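Local coordinates for ABC transporter periplasmic peptide-binding protein (Pseudoalteromonas, PDB 4QFL) that binds dipeptides such as Ala-Phe in the periplasm and probably hands them to an ABC importer for uptake, at residues Leu431-Asp436 against Asp441-Pro446; Tyr140-Ser145 against Leu175-Thr180; Ser336-Thr341 against Ala489-Ile494. One frame throughout, in Å; residues are numbered along the deposited sequence.

Contact 1: residues Leu431-Asp436 against Asp441-Pro446. With ALA (alanine), chain C; PHE (phenylalanine), chain D.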
ATOM      1  N   LEU A 431     -10.017   8.221   0.058  1.00 15.54           N
ATOM      2  CA  LEU A 431      -8.991   7.207   0.191  1.00 14.70           C
ATOM      3  C   LEU A 431      -7.754   7.661  -0.577  1.00 16.82           C
ATOM      4  O   LEU A 431      -7.544   8.845  -0.783  1.00 16.24           O
ATOM      5  CB  LEU A 431      -9.488   5.863  -0.350  1.00 13.57           C
ATOM      6  CG  LEU A 431      -9.548   4.734   0.680  1.00 18.80           C
ATOM      7  CD1 LEU A 431     -10.400   3.564   0.210  1.00 16.74           C
ATOM      8  CD2 LEU A 431      -8.153   4.280   1.067  1.00 15.70           C
ATOM      9  N   GLY A 432      -6.937   6.712  -1.005  1.00 14.75           N
ATOM     10  CA  GLY A 432      -5.763   7.050  -1.778  1.00 15.30           C
ATOM     11  C   GLY A 432      -4.831   5.869  -1.898  1.00 14.81           C
ATOM     12  O   GLY A 432      -5.230   4.731  -1.702  1.00 16.62           O
ATOM     13  N   TRP A 433      -3.580   6.151  -2.221  1.00 15.01           N
ATOM     14  CA  TRP A 433      -2.610   5.097  -2.399  1.00 12.41           C
ATOM     15  C   TRP A 433      -1.237   5.615  -2.035  1.00 15.94           C
ATOM     16  O   TRP A 433      -0.830   6.686  -2.478  1.00 15.59           O
ATOM     17  CB  TRP A 433      -2.621   4.654  -3.855  1.00 14.44           C
ATOM     18  CG  TRP A 433      -1.828   3.422  -4.171  1.00 15.67           C
ATOM     19  CD1 TRP A 433      -0.701   3.351  -4.947  1.00 17.59           C
ATOM     20  CD2 TRP A 433      -2.110   2.074  -3.759  1.00 17.47           C
ATOM     21  NE1 TRP A 433      -0.269   2.050  -5.033  1.00 15.71           N
ATOM     22  CE2 TRP A 433      -1.114   1.248  -4.313  1.00 18.14           C
ATOM     23  CE3 TRP A 433      -3.108   1.486  -2.976  1.00 20.83           C
ATOM     24  CZ2 TRP A 433      -1.087  -0.132  -4.105  1.00 17.39           C
ATOM     25  CZ3 TRP A 433      -3.072   0.106  -2.767  1.00 17.24           C
ATOM     26  CH2 TRP A 433      -2.076  -0.678  -3.323  1.00 17.41           C
ATOM     27  N   ALA A 434      -0.537   4.857  -1.203  1.00 14.56           N
ATOM     28  CA  ALA A 434       0.877   5.085  -0.987  1.00 15.96           C
ATOM     29  C   ALA A 434       1.692   4.107  -1.854  1.00 15.33           C
ATOM     30  O   ALA A 434       1.664   2.896  -1.652  1.00 15.87           O
ATOM     31  CB  ALA A 434       1.215   4.942   0.484  1.00 14.32           C
ATOM     32  N   ALA A 435       2.401   4.638  -2.838  1.00 15.88           N
ATOM     33  CA  ALA A 435       3.067   3.801  -3.824  1.00 15.40           C
ATOM     34  C   ALA A 435       4.009   2.759  -3.222  1.00 14.53           C
ATOM     35  O   ALA A 435       4.731   3.037  -2.262  1.00 16.72           O
ATOM     36  CB  ALA A 435       3.801   4.668  -4.837  1.00 17.46           C
ATOM     37  N   ASP A 436       3.994   1.559  -3.800  1.00 14.26           N
ATOM     38  CA  ASP A 436       4.859   0.469  -3.352  1.00 16.30           C
ATOM     39  C   ASP A 436       6.194   0.482  -4.095  1.00 18.03           C
ATOM     40  O   ASP A 436       7.200  -0.025  -3.603  1.00 17.70           O
ATOM     41  CB  ASP A 436       4.171  -0.888  -3.557  1.00 16.85           C
ATOM     42  CG  ASP A 436       2.711  -0.894  -3.107  1.00 18.20           C
ATOM     43  OD1 ASP A 436       2.448  -0.796  -1.883  1.00 18.79           O
ATOM     44  OD2 ASP A 436       1.822  -1.018  -3.979  1.00 18.13           O
ATOM     45  N   ASP A 441       3.123   2.194 -13.115  1.00 16.71           N
ATOM     46  CA  ASP A 441       2.025   1.251 -13.216  1.00 18.27           C
ATOM     47  C   ASP A 441       1.401   1.009 -11.848  1.00 16.56           C
ATOM     48  O   ASP A 441       0.240   0.603 -11.744  1.00 17.49           O
ATOM     49  CB  ASP A 441       2.493  -0.080 -13.792  1.00 16.95           C
ATOM     50  CG  ASP A 441       1.414  -1.130 -13.731  1.00 18.55           C
ATOM     51  OD1 ASP A 441       0.510  -1.075 -14.591  1.00 17.45           O
ATOM     52  OD2 ASP A 441       1.453  -1.987 -12.816  1.00 19.13           O
ATOM     53  N   ASN A 442       2.184   1.248 -10.801  1.00 18.39           N
ATOM     54  CA  ASN A 442       1.730   1.013  -9.428  1.00 17.34           C
ATOM     55  C   ASN A 442       0.599   1.961  -8.989  1.00 17.50           C
ATOM     56  O   ASN A 442      -0.130   1.676  -8.037  1.00 17.04           O
ATOM     57  CB  ASN A 442       2.918   1.055  -8.450  1.00 16.65           C
ATOM     58  CG  ASN A 442       2.543   0.586  -7.042  1.00 16.11           C
ATOM     59  OD1 ASN A 442       2.322  -0.603  -6.799  1.00 17.72           O
ATOM     60  ND2 ASN A 442       2.491   1.517  -6.112  1.00 13.23           N
ATOM     61  N   PHE A 443       0.434   3.072  -9.705  1.00 16.19           N
ATOM     62  CA  PHE A 443      -0.665   3.997  -9.438  1.00 16.05           C
ATOM     63  C   PHE A 443      -1.895   3.660 -10.274  1.00 18.16           C
ATOM     64  O   PHE A 443      -2.932   4.299 -10.134  1.00 19.64           O
ATOM     65  CB  PHE A 443      -0.252   5.443  -9.736  1.00 16.74           C
ATOM     66  CG  PHE A 443       0.469   6.117  -8.605  1.00 16.24           C
ATOM     67  CD1 PHE A 443      -0.244   6.677  -7.549  1.00 18.10           C
ATOM     68  CD2 PHE A 443       1.852   6.187  -8.589  1.00 15.04           C
ATOM     69  CE1 PHE A 443       0.402   7.295  -6.494  1.00 15.59           C
ATOM     70  CE2 PHE A 443       2.507   6.803  -7.548  1.00 15.85           C
ATOM     71  CZ  PHE A 443       1.783   7.358  -6.495  1.00 14.80           C
ATOM     72  N   PHE A 444      -1.775   2.667 -11.147  1.00 14.92           N
ATOM     73  CA  PHE A 444      -2.840   2.390 -12.100  1.00 16.40           C
ATOM     74  C   PHE A 444      -3.387   0.993 -11.958  1.00 16.96           C
ATOM     75  O   PHE A 444      -4.544   0.805 -11.601  1.00 16.84           O
ATOM     76  CB  PHE A 444      -2.346   2.625 -13.521  1.00 15.01           C
ATOM     77  CG  PHE A 444      -2.022   4.062 -13.810  1.00 16.77           C
ATOM     78  CD1 PHE A 444      -3.040   4.995 -14.001  1.00 20.57           C
ATOM     79  CD2 PHE A 444      -0.714   4.486 -13.881  1.00 17.17           C
ATOM     80  CE1 PHE A 444      -2.750   6.322 -14.275  1.00 16.67           C
ATOM     81  CE2 PHE A 444      -0.411   5.812 -14.155  1.00 16.46           C
ATOM     82  CZ  PHE A 444      -1.429   6.731 -14.350  1.00 20.57           C
ATOM     83  N   SER A 445      -2.547   0.004 -12.225  1.00 17.10           N
ATOM     84  CA  SER A 445      -3.005  -1.374 -12.186  1.00 18.86           C
ATOM     85  C   SER A 445      -3.601  -1.831 -10.838  1.00 18.46           C
ATOM     86  O   SER A 445      -4.629  -2.503 -10.829  1.00 20.63           O
ATOM     87  CB  SER A 445      -1.920  -2.321 -12.699  1.00 16.23           C
ATOM     88  OG  SER A 445      -1.830  -2.229 -14.114  1.00 17.81           O
ATOM     89  N   PRO A 446      -2.986  -1.458  -9.695  1.00 17.34           N
ATOM     90  CA  PRO A 446      -3.563  -1.914  -8.419  1.00 16.24           C
ATOM     91  C   PRO A 446      -4.769  -1.103  -7.960  1.00 19.26           C
ATOM     92  O   PRO A 446      -5.306  -1.381  -6.885  1.00 22.51           O
ATOM     93  CB  PRO A 446      -2.428  -1.701  -7.405  1.00 16.31           C
ATOM     94  CG  PRO A 446      -1.197  -1.383  -8.213  1.00 18.33           C
ATOM     95  CD  PRO A 446      -1.689  -0.791  -9.509  1.00 18.65           C
TER
HETATM   96  N   ALA C 601       0.063   0.632  -1.360  1.00 15.29           N
HETATM   97  CA  ALA C 601      -0.652   0.200  -0.163  1.00 16.46           C
HETATM   98  C   ALA C 601      -1.585   1.300   0.340  1.00 17.93           C
HETATM   99  O   ALA C 601      -1.314   2.485   0.149  1.00 20.32           O
HETATM  100  CB  ALA C 601       0.337  -0.211   0.932  1.00 15.89           C
HETATM  101  N   PHE D 602      -2.690   0.905   0.970  1.00 18.48           N
HETATM  102  CA  PHE D 602      -3.612   1.850   1.588  1.00 15.77           C
HETATM  103  C   PHE D 602      -2.991   2.430   2.838  1.00 17.59           C
HETATM  104  O   PHE D 602      -3.211   3.591   3.166  1.00 19.81           O
HETATM  105  CB  PHE D 602      -4.909   1.148   1.976  1.00 14.98           C
HETATM  106  CG  PHE D 602      -5.764   0.774   0.817  1.00 18.26           C
HETATM  107  CD1 PHE D 602      -6.048   1.693  -0.179  1.00 17.50           C
HETATM  108  CD2 PHE D 602      -6.294  -0.494   0.723  1.00 17.51           C
HETATM  109  CE1 PHE D 602      -6.844   1.360  -1.240  1.00 19.15           C
HETATM  110  CE2 PHE D 602      -7.093  -0.837  -0.335  1.00 18.40           C
HETATM  111  CZ  PHE D 602      -7.369   0.087  -1.323  1.00 18.37           C
HETATM  112  OXT PHE D 602      -2.261   1.740   3.552  1.00 16.78           O
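Ala435 and Asn442 bring the two backbones nearest, CA to CA 6.4 Å, where the chain leaves strand 428-434 and turns back through a loop toward helix 445-448. This buried strand-to-loop packing backs the dipeptide site of a family 5 solute-binding protein. With CG anti to the backbone N (chi1 -171°), the indole of Trp433 passes between the ligand and the 441-446 segment. ALA N sits 3.0 Å above one face, offset toward the rim, while the Asn442 amide lies at the ring edge and Pro446 CB is 3.9 Å from Trp433 CZ2. The indole turns an edge to the face of Phe443 in a T-shaped pair, planes at 72°, and Phe443 CE2 also packs on Ala435 CB at 3.7 Å. A leucine in place of Trp433 would probably leave the ligand amino group without its aromatic floor and Phe443 without its edge-on partner. Beside the indole, backbone and carboxylate share the ligand's N-terminus. ALA O accepts from Ala434 N (2.8 Å, N-H...O angle 162°), as in strand pairing, and ALA N donates to Ala434 O and, at 2.8 Å, to Asp436 OD1.

Contact 2: residues Tyr140-Ser145 against Leu175-Thr180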
ATOM      1  N   TYR A 140      -5.307 -12.765  -2.501  1.00 22.40           N
ATOM      2  CA  TYR A 140      -3.963 -12.178  -2.564  1.00 17.17           C
ATOM      3  C   TYR A 140      -4.075 -10.850  -3.300  1.00 19.24           C
ATOM      4  O   TYR A 140      -3.744 -10.759  -4.479  1.00 17.34           O
ATOM      5  CB  TYR A 140      -3.005 -13.139  -3.278  1.00 20.47           C
ATOM      6  CG  TYR A 140      -3.091 -14.554  -2.727  1.00 19.84           C
ATOM      7  CD1 TYR A 140      -2.655 -14.841  -1.437  1.00 20.71           C
ATOM      8  CD2 TYR A 140      -3.632 -15.592  -3.480  1.00 21.49           C
ATOM      9  CE1 TYR A 140      -2.742 -16.115  -0.912  1.00 19.54           C
ATOM     10  CE2 TYR A 140      -3.723 -16.881  -2.960  1.00 19.21           C
ATOM     11  CZ  TYR A 140      -3.276 -17.134  -1.676  1.00 20.71           C
ATOM     12  OH  TYR A 140      -3.359 -18.402  -1.140  1.00 19.29           O
ATOM     13  N   PRO A 141      -4.577  -9.814  -2.601  1.00 19.66           N
ATOM     14  CA  PRO A 141      -5.110  -8.618  -3.268  1.00 16.91           C
ATOM     15  C   PRO A 141      -4.123  -7.871  -4.173  1.00 17.62           C
ATOM     16  O   PRO A 141      -4.502  -7.530  -5.286  1.00 18.01           O
ATOM     17  CB  PRO A 141      -5.608  -7.743  -2.108  1.00 17.98           C
ATOM     18  CG  PRO A 141      -4.979  -8.302  -0.873  1.00 16.47           C
ATOM     19  CD  PRO A 141      -4.693  -9.742  -1.132  1.00 16.50           C
ATOM     20  N   TYR A 142      -2.898  -7.606  -3.736  1.00 18.41           N
ATOM     21  CA  TYR A 142      -1.986  -6.906  -4.634  1.00 17.61           C
ATOM     22  C   TYR A 142      -1.841  -7.692  -5.945  1.00 15.40           C
ATOM     23  O   TYR A 142      -2.013  -7.167  -7.045  1.00 15.66           O
ATOM     24  CB  TYR A 142      -0.600  -6.684  -4.012  1.00 16.34           C
ATOM     25  CG  TYR A 142       0.267  -5.879  -4.950  1.00 15.75           C
ATOM     26  CD1 TYR A 142       0.074  -4.512  -5.082  1.00 15.43           C
ATOM     27  CD2 TYR A 142       1.227  -6.488  -5.748  1.00 14.80           C
ATOM     28  CE1 TYR A 142       0.822  -3.772  -5.952  1.00 18.47           C
ATOM     29  CE2 TYR A 142       1.988  -5.750  -6.627  1.00 16.67           C
ATOM     30  CZ  TYR A 142       1.774  -4.392  -6.730  1.00 17.41           C
ATOM     31  OH  TYR A 142       2.525  -3.635  -7.600  1.00 18.51           O
ATOM     32  N   PHE A 143      -1.529  -8.966  -5.797  1.00 16.11           N
ATOM     33  CA  PHE A 143      -1.232  -9.828  -6.923  1.00 18.02           C
ATOM     34  C   PHE A 143      -2.428 -10.064  -7.846  1.00 16.86           C
ATOM     35  O   PHE A 143      -2.302  -9.997  -9.065  1.00 19.14           O
ATOM     36  CB  PHE A 143      -0.658 -11.131  -6.400  1.00 15.20           C
ATOM     37  CG  PHE A 143       0.639 -10.951  -5.653  1.00 17.62           C
ATOM     38  CD1 PHE A 143       1.806 -10.609  -6.337  1.00 17.45           C
ATOM     39  CD2 PHE A 143       0.697 -11.120  -4.278  1.00 16.02           C
ATOM     40  CE1 PHE A 143       3.011 -10.450  -5.656  1.00 17.97           C
ATOM     41  CE2 PHE A 143       1.902 -10.968  -3.587  1.00 18.76           C
ATOM     42  CZ  PHE A 143       3.056 -10.630  -4.274  1.00 18.05           C
ATOM     43  N   GLN A 144      -3.595 -10.323  -7.279  1.00 17.37           N
ATOM     44  CA  GLN A 144      -4.785 -10.453  -8.100  1.00 17.60           C
ATOM     45  C   GLN A 144      -5.094  -9.144  -8.835  1.00 18.35           C
ATOM     46  O   GLN A 144      -5.456  -9.163 -10.003  1.00 18.57           O
ATOM     47  CB  GLN A 144      -5.965 -10.949  -7.267  1.00 17.43           C
ATOM     48  CG  GLN A 144      -5.625 -12.251  -6.525  1.00 23.25           C
ATOM     49  CD  GLN A 144      -6.682 -12.705  -5.517  1.00 24.99           C
ATOM     50  OE1 GLN A 144      -7.555 -11.937  -5.107  1.00 31.17           O
ATOM     51  NE2 GLN A 144      -6.593 -13.970  -5.111  1.00 27.11           N
ATOM     52  N   SER A 145      -4.903  -8.009  -8.170  1.00 17.35           N
ATOM     53  CA  SER A 145      -5.145  -6.706  -8.784  1.00 18.57           C
ATOM     54  C   SER A 145      -4.288  -6.433 -10.021  1.00 18.07           C
ATOM     55  O   SER A 145      -4.733  -5.778 -10.950  1.00 20.67           O
ATOM     56  CB  SER A 145      -4.935  -5.580  -7.769  1.00 16.89           C
ATOM     57  OG  SER A 145      -5.919  -5.628  -6.759  1.00 20.08           O
ATOM     58  N   LEU A 175       9.459  -7.138 -12.504  1.00 20.76           N
ATOM     59  CA  LEU A 175      10.424  -7.052 -11.408  1.00 22.38           C
ATOM     60  C   LEU A 175       9.980  -6.056 -10.329  1.00 20.08           C
ATOM     61  O   LEU A 175      10.167  -6.306  -9.143  1.00 19.62           O
ATOM     62  CB  LEU A 175      11.823  -6.687 -11.914  1.00 21.16           C
ATOM     63  CG  LEU A 175      12.652  -7.829 -12.501  1.00 20.24           C
ATOM     64  CD1 LEU A 175      14.065  -7.368 -12.711  1.00 19.39           C
ATOM     65  CD2 LEU A 175      12.629  -9.015 -11.568  1.00 23.44           C
ATOM     66  N   ALA A 176       9.401  -4.927 -10.737  1.00 22.42           N
ATOM     67  CA  ALA A 176       8.934  -3.935  -9.759  1.00 21.45           C
ATOM     68  C   ALA A 176       7.954  -4.605  -8.813  1.00 16.99           C
ATOM     69  O   ALA A 176       8.040  -4.448  -7.597  1.00 18.85           O
ATOM     70  CB  ALA A 176       8.292  -2.736 -10.449  1.00 17.58           C
ATOM     71  N   ASN A 177       7.039  -5.377  -9.377  1.00 18.61           N
ATOM     72  CA  ASN A 177       6.071  -6.111  -8.569  1.00 18.54           C
ATOM     73  C   ASN A 177       6.716  -7.175  -7.687  1.00 17.31           C
ATOM     74  O   ASN A 177       6.242  -7.436  -6.587  1.00 17.94           O
ATOM     75  CB  ASN A 177       4.980  -6.721  -9.446  1.00 14.73           C
ATOM     76  CG  ASN A 177       4.086  -5.681 -10.061  1.00 15.06           C
ATOM     77  OD1 ASN A 177       3.740  -4.691  -9.431  1.00 17.95           O
ATOM     78  ND2 ASN A 177       3.709  -5.898 -11.303  1.00 16.96           N
ATOM     79  N   MET A 178       7.803  -7.780  -8.158  1.00 18.08           N
ATOM     80  CA  MET A 178       8.542  -8.749  -7.346  1.00 17.14           C
ATOM     81  C   MET A 178       9.385  -8.087  -6.247  1.00 17.38           C
ATOM     82  O   MET A 178       9.909  -8.767  -5.358  1.00 17.33           O
ATOM     83  CB  MET A 178       9.423  -9.657  -8.221  1.00 20.26           C
ATOM     84  CG  MET A 178       8.654 -10.511  -9.218  1.00 21.37           C
ATOM     85  SD  MET A 178       7.539 -11.665  -8.409  1.00 21.98           S
ATOM     86  CE  MET A 178       8.723 -12.688  -7.536  1.00 20.73           C
ATOM     87  N   ALA A 179       9.509  -6.766  -6.306  1.00 17.79           N
ATOM     88  CA  ALA A 179      10.259  -6.043  -5.291  1.00 16.64           C
ATOM     89  C   ALA A 179       9.335  -5.334  -4.308  1.00 18.80           C
ATOM     90  O   ALA A 179       9.787  -4.525  -3.508  1.00 18.24           O
ATOM     91  CB  ALA A 179      11.210  -5.048  -5.935  1.00 17.68           C
ATOM     92  N   THR A 180       8.039  -5.624  -4.366  1.00 19.13           N
ATOM     93  CA  THR A 180       7.106  -4.993  -3.435  1.00 17.62           C
ATOM     94  C   THR A 180       7.141  -5.716  -2.099  1.00 17.53           C
ATOM     95  O   THR A 180       7.629  -6.846  -2.009  1.00 16.48           O
ATOM     96  CB  THR A 180       5.659  -4.956  -3.976  1.00 15.79           C
ATOM     97  OG1 THR A 180       5.179  -6.293  -4.163  1.00 19.17           O
ATOM     98  CG2 THR A 180       5.598  -4.199  -5.293  1.00 14.98           C
TER
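Tyr142 reaches out from the short helix 141-145 and sets its hydroxyl on the amide oxygen of Asn177, near the end of helix 174-178. A chi1 of -176° swings the Tyr142 ring away from its own backbone N and out to the partner segment, and Asn177 OD1 meets it at the ring edge, in its plane. Tyr142 OH donates to Asn177 OD1; the modelled 2.4 Å is very short, so the exact length is doubtful. Ring and amide planes stand 67° apart. The side chains of Tyr142 and Thr180 run toward each other, Thr180 CG2 ending 3.9 Å from Tyr142 OH, and Thr180 is steadied by its OG1 donating to Asn177 O at 2.9 Å. Phe182 stacks on the Tyr142 ring. Packing slackens beyond the buried Tyr142-Asn177-Thr180 group: Phe143 comes no nearer than 4.5 Å to the partner segment, and the partly exposed Gln144 sits on the far side of its helix. Within the helix, Ser145 OG and Ser145 N reach Pro141 O from opposite faces of its plane, OG at 2.8 Å. Two short helices about 30 residues apart are thus joined by a tyrosine whose side chain lies about 6 Å from the bound alanine, a second-shell position of the dipeptide pocket.

Contact 3: residues Ser336-Thr341 against Ala489-Ile494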
ATOM      1  N   SER A 336      -2.772  15.705 -11.236  1.00 19.37           N
ATOM      2  CA  SER A 336      -2.985  14.449 -11.930  1.00 18.70           C
ATOM      3  C   SER A 336      -3.088  13.413 -10.832  1.00 17.65           C
ATOM      4  O   SER A 336      -2.792  13.721  -9.686  1.00 19.48           O
ATOM      5  CB  SER A 336      -1.788  14.130 -12.817  1.00 19.14           C
ATOM      6  OG  SER A 336      -1.866  12.793 -13.279  1.00 20.13           O
ATOM      7  N   ILE A 337      -3.500  12.189 -11.147  1.00 18.79           N
ATOM      8  CA  ILE A 337      -3.440  11.141 -10.131  1.00 17.28           C
ATOM      9  C   ILE A 337      -1.984  10.903  -9.674  1.00 17.31           C
ATOM     10  O   ILE A 337      -1.720  10.582  -8.506  1.00 18.06           O
ATOM     11  CB  ILE A 337      -4.137   9.816 -10.579  1.00 15.94           C
ATOM     12  CG1 ILE A 337      -4.264   8.869  -9.380  1.00 16.20           C
ATOM     13  CG2 ILE A 337      -3.386   9.143 -11.721  1.00 15.87           C
ATOM     14  CD1 ILE A 337      -5.019   7.599  -9.641  1.00 18.89           C
ATOM     15  N   LEU A 338      -1.038  11.098 -10.583  1.00 16.34           N
ATOM     16  CA  LEU A 338       0.365  10.857 -10.275  1.00 18.11           C
ATOM     17  C   LEU A 338       0.969  12.046  -9.552  1.00 17.73           C
ATOM     18  O   LEU A 338       0.730  13.186  -9.944  1.00 18.71           O
ATOM     19  CB  LEU A 338       1.165  10.595 -11.561  1.00 16.88           C
ATOM     20  CG  LEU A 338       0.838   9.310 -12.321  1.00 18.33           C
ATOM     21  CD1 LEU A 338       1.779   9.099 -13.523  1.00 17.60           C
ATOM     22  CD2 LEU A 338       0.870   8.121 -11.376  1.00 15.82           C
ATOM     23  N   PRO A 339       1.760  11.784  -8.498  1.00 17.85           N
ATOM     24  CA  PRO A 339       2.500  12.855  -7.818  1.00 16.59           C
ATOM     25  C   PRO A 339       3.553  13.410  -8.767  1.00 17.67           C
ATOM     26  O   PRO A 339       3.981  12.688  -9.667  1.00 16.33           O
ATOM     27  CB  PRO A 339       3.155  12.133  -6.638  1.00 16.63           C
ATOM     28  CG  PRO A 339       3.228  10.696  -7.055  1.00 15.20           C
ATOM     29  CD  PRO A 339       2.007  10.464  -7.891  1.00 17.25           C
ATOM     30  N   PRO A 340       3.955  14.677  -8.587  1.00 17.33           N
ATOM     31  CA  PRO A 340       4.872  15.331  -9.524  1.00 17.05           C
ATOM     32  C   PRO A 340       6.248  14.698  -9.542  1.00 17.43           C
ATOM     33  O   PRO A 340       7.014  14.996 -10.452  1.00 16.94           O
ATOM     34  CB  PRO A 340       4.951  16.771  -8.998  1.00 17.22           C
ATOM     35  CG  PRO A 340       4.567  16.674  -7.569  1.00 20.58           C
ATOM     36  CD  PRO A 340       3.528  15.587  -7.515  1.00 18.52           C
ATOM     37  N   THR A 341       6.544  13.831  -8.572  1.00 17.50           N
ATOM     38  CA  THR A 341       7.823  13.130  -8.530  1.00 15.84           C
ATOM     39  C   THR A 341       7.817  11.805  -9.290  1.00 16.45           C
ATOM     40  O   THR A 341       8.853  11.161  -9.430  1.00 16.43           O
ATOM     41  CB  THR A 341       8.295  12.875  -7.086  1.00 19.56           C
ATOM     42  OG1 THR A 341       7.199  12.400  -6.299  1.00 17.73           O
ATOM     43  CG2 THR A 341       8.846  14.158  -6.460  1.00 21.80           C
ATOM     44  N   ALA A 489      -1.946   9.261 -21.597  1.00 17.69           N
ATOM     45  CA  ALA A 489      -3.323   9.099 -22.020  1.00 18.13           C
ATOM     46  C   ALA A 489      -4.152   8.630 -20.829  1.00 19.40           C
ATOM     47  O   ALA A 489      -5.328   8.984 -20.694  1.00 19.62           O
ATOM     48  CB  ALA A 489      -3.411   8.110 -23.188  1.00 18.92           C
ATOM     49  N   ALA A 490      -3.527   7.839 -19.959  1.00 18.20           N
ATOM     50  CA  ALA A 490      -4.218   7.289 -18.801  1.00 17.03           C
ATOM     51  C   ALA A 490      -4.581   8.382 -17.805  1.00 18.56           C
ATOM     52  O   ALA A 490      -5.685   8.398 -17.251  1.00 18.43           O
ATOM     53  CB  ALA A 490      -3.369   6.226 -18.132  1.00 17.43           C
ATOM     54  N   GLN A 491      -3.644   9.290 -17.561  1.00 18.67           N
ATOM     55  CA  GLN A 491      -3.890  10.369 -16.618  1.00 16.52           C
ATOM     56  C   GLN A 491      -5.021  11.247 -17.122  1.00 19.81           C
ATOM     57  O   GLN A 491      -5.870  11.693 -16.348  1.00 19.77           O
ATOM     58  CB  GLN A 491      -2.628  11.201 -16.395  1.00 16.59           C
ATOM     59  CG  GLN A 491      -1.566  10.474 -15.622  1.00 15.59           C
ATOM     60  CD  GLN A 491      -0.228  11.172 -15.668  1.00 17.22           C
ATOM     61  OE1 GLN A 491       0.057  12.030 -14.843  1.00 20.89           O
ATOM     62  NE2 GLN A 491       0.602  10.801 -16.624  1.00 17.08           N
ATOM     63  N   SER A 492      -5.032  11.491 -18.427  1.00 19.75           N
ATOM     64  CA  SER A 492      -6.065  12.324 -19.037  1.00 21.52           C
ATOM     65  C   SER A 492      -7.470  11.725 -18.902  1.00 21.77           C
ATOM     66  O   SER A 492      -8.444  12.438 -18.614  1.00 21.33           O
ATOM     67  CB  SER A 492      -5.737  12.573 -20.504  1.00 23.34           C
ATOM     68  OG  SER A 492      -4.592  13.392 -20.609  1.00 27.40           O
ATOM     69  N   MET A 493      -7.559  10.416 -19.111  1.00 21.24           N
ATOM     70  CA  MET A 493      -8.831   9.715 -19.070  1.00 17.60           C
ATOM     71  C   MET A 493      -9.423   9.783 -17.673  1.00 20.54           C
ATOM     72  O   MET A 493     -10.620  10.000 -17.502  1.00 20.76           O
ATOM     73  CB  MET A 493      -8.654   8.265 -19.516  1.00 19.10           C
ATOM     74  CG  MET A 493      -9.962   7.573 -19.850  1.00 21.82           C
ATOM     75  SD  MET A 493      -9.787   5.901 -20.496  1.00 27.16           S
ATOM     76  CE  MET A 493      -8.897   6.212 -22.007  1.00 24.43           C
ATOM     77  N   ILE A 494      -8.570   9.617 -16.671  1.00 18.80           N
ATOM     78  CA  ILE A 494      -9.011   9.677 -15.291  1.00 18.11           C
ATOM     79  C   ILE A 494      -9.641  11.042 -14.982  1.00 18.98           C
ATOM     80  O   ILE A 494     -10.656  11.121 -14.291  1.00 18.20           O
ATOM     81  CB  ILE A 494      -7.848   9.352 -14.348  1.00 18.30           C
ATOM     82  CG1 ILE A 494      -7.447   7.885 -14.521  1.00 18.46           C
ATOM     83  CG2 ILE A 494      -8.229   9.654 -12.912  1.00 17.36           C
ATOM     84  CD1 ILE A 494      -6.153   7.483 -13.799  1.00 19.16           C
TER
HETATM   85  O   HOH W   1      -4.724  11.985 -13.963  1.00 17.74           O
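Ser336 turns its OG anti to the backbone N (chi1 168°), and Gln491 runs out extended beyond CG (chi2 167°), which brings serine hydroxyl and glutamine amide together across the contact. Ser336 OG donates to Gln491 OE1 at 2.6 Å, in the carbonyl plane and on a lone pair, with a C=O...O angle of 116°. The same hydroxyl accepts from Leu338 N at 3.3 Å, so one oxygen ties the loop to itself and to helix 480-497. Gln491 is gripped further outside the contact: OE1 also accepts from Glu346 N, and NE2 donates to Ala344 O and Tyr487 O, bonds that should fix the amide's rotation. Leu338 CD1 lies over a face of this amide, 3.6 Å from Gln491 CD, its chain crossing the glutamine at about a right angle. One turn on along the helix, Ile494 CD1 meets Ile337 CG2 at 3.8 Å, and Leu500 of strand 500-513 touches both isoleucines. A water completes the join at backbone level, accepting from Ile337 N at 3.1 Å and donating to Gln491 O at 2.7 Å. The loop that follows strand 332-333 is therefore held on the helix by polar and apolar contacts side by side, and its shape at Ser336-Leu338 is that of an ST turn.

Overall arrangement
Contact 1 supplies one wall of the dipeptide pocket, and the other two flank it, their centres about 11 Å (contact 2) and 12 Å (contact 3) away. Contacts 2 and 3 lie about 21 Å apart between centres and do not touch, so the two segments of contact 1 bridge them. Toward contact 2, Asp436 OD2 packs 3.5 Å from Tyr142 CE1, placing that tyrosine behind the carboxylate that binds the dipeptide's amino end. Toward contact 3, Phe443 CZ lies 3.4 Å from Pro339 CD, and Phe444 CE1 lies 3.6 Å from Ile494 CD1. In contact 3, the side chain of Ile337 stays about 11 Å from the bound phenylalanine.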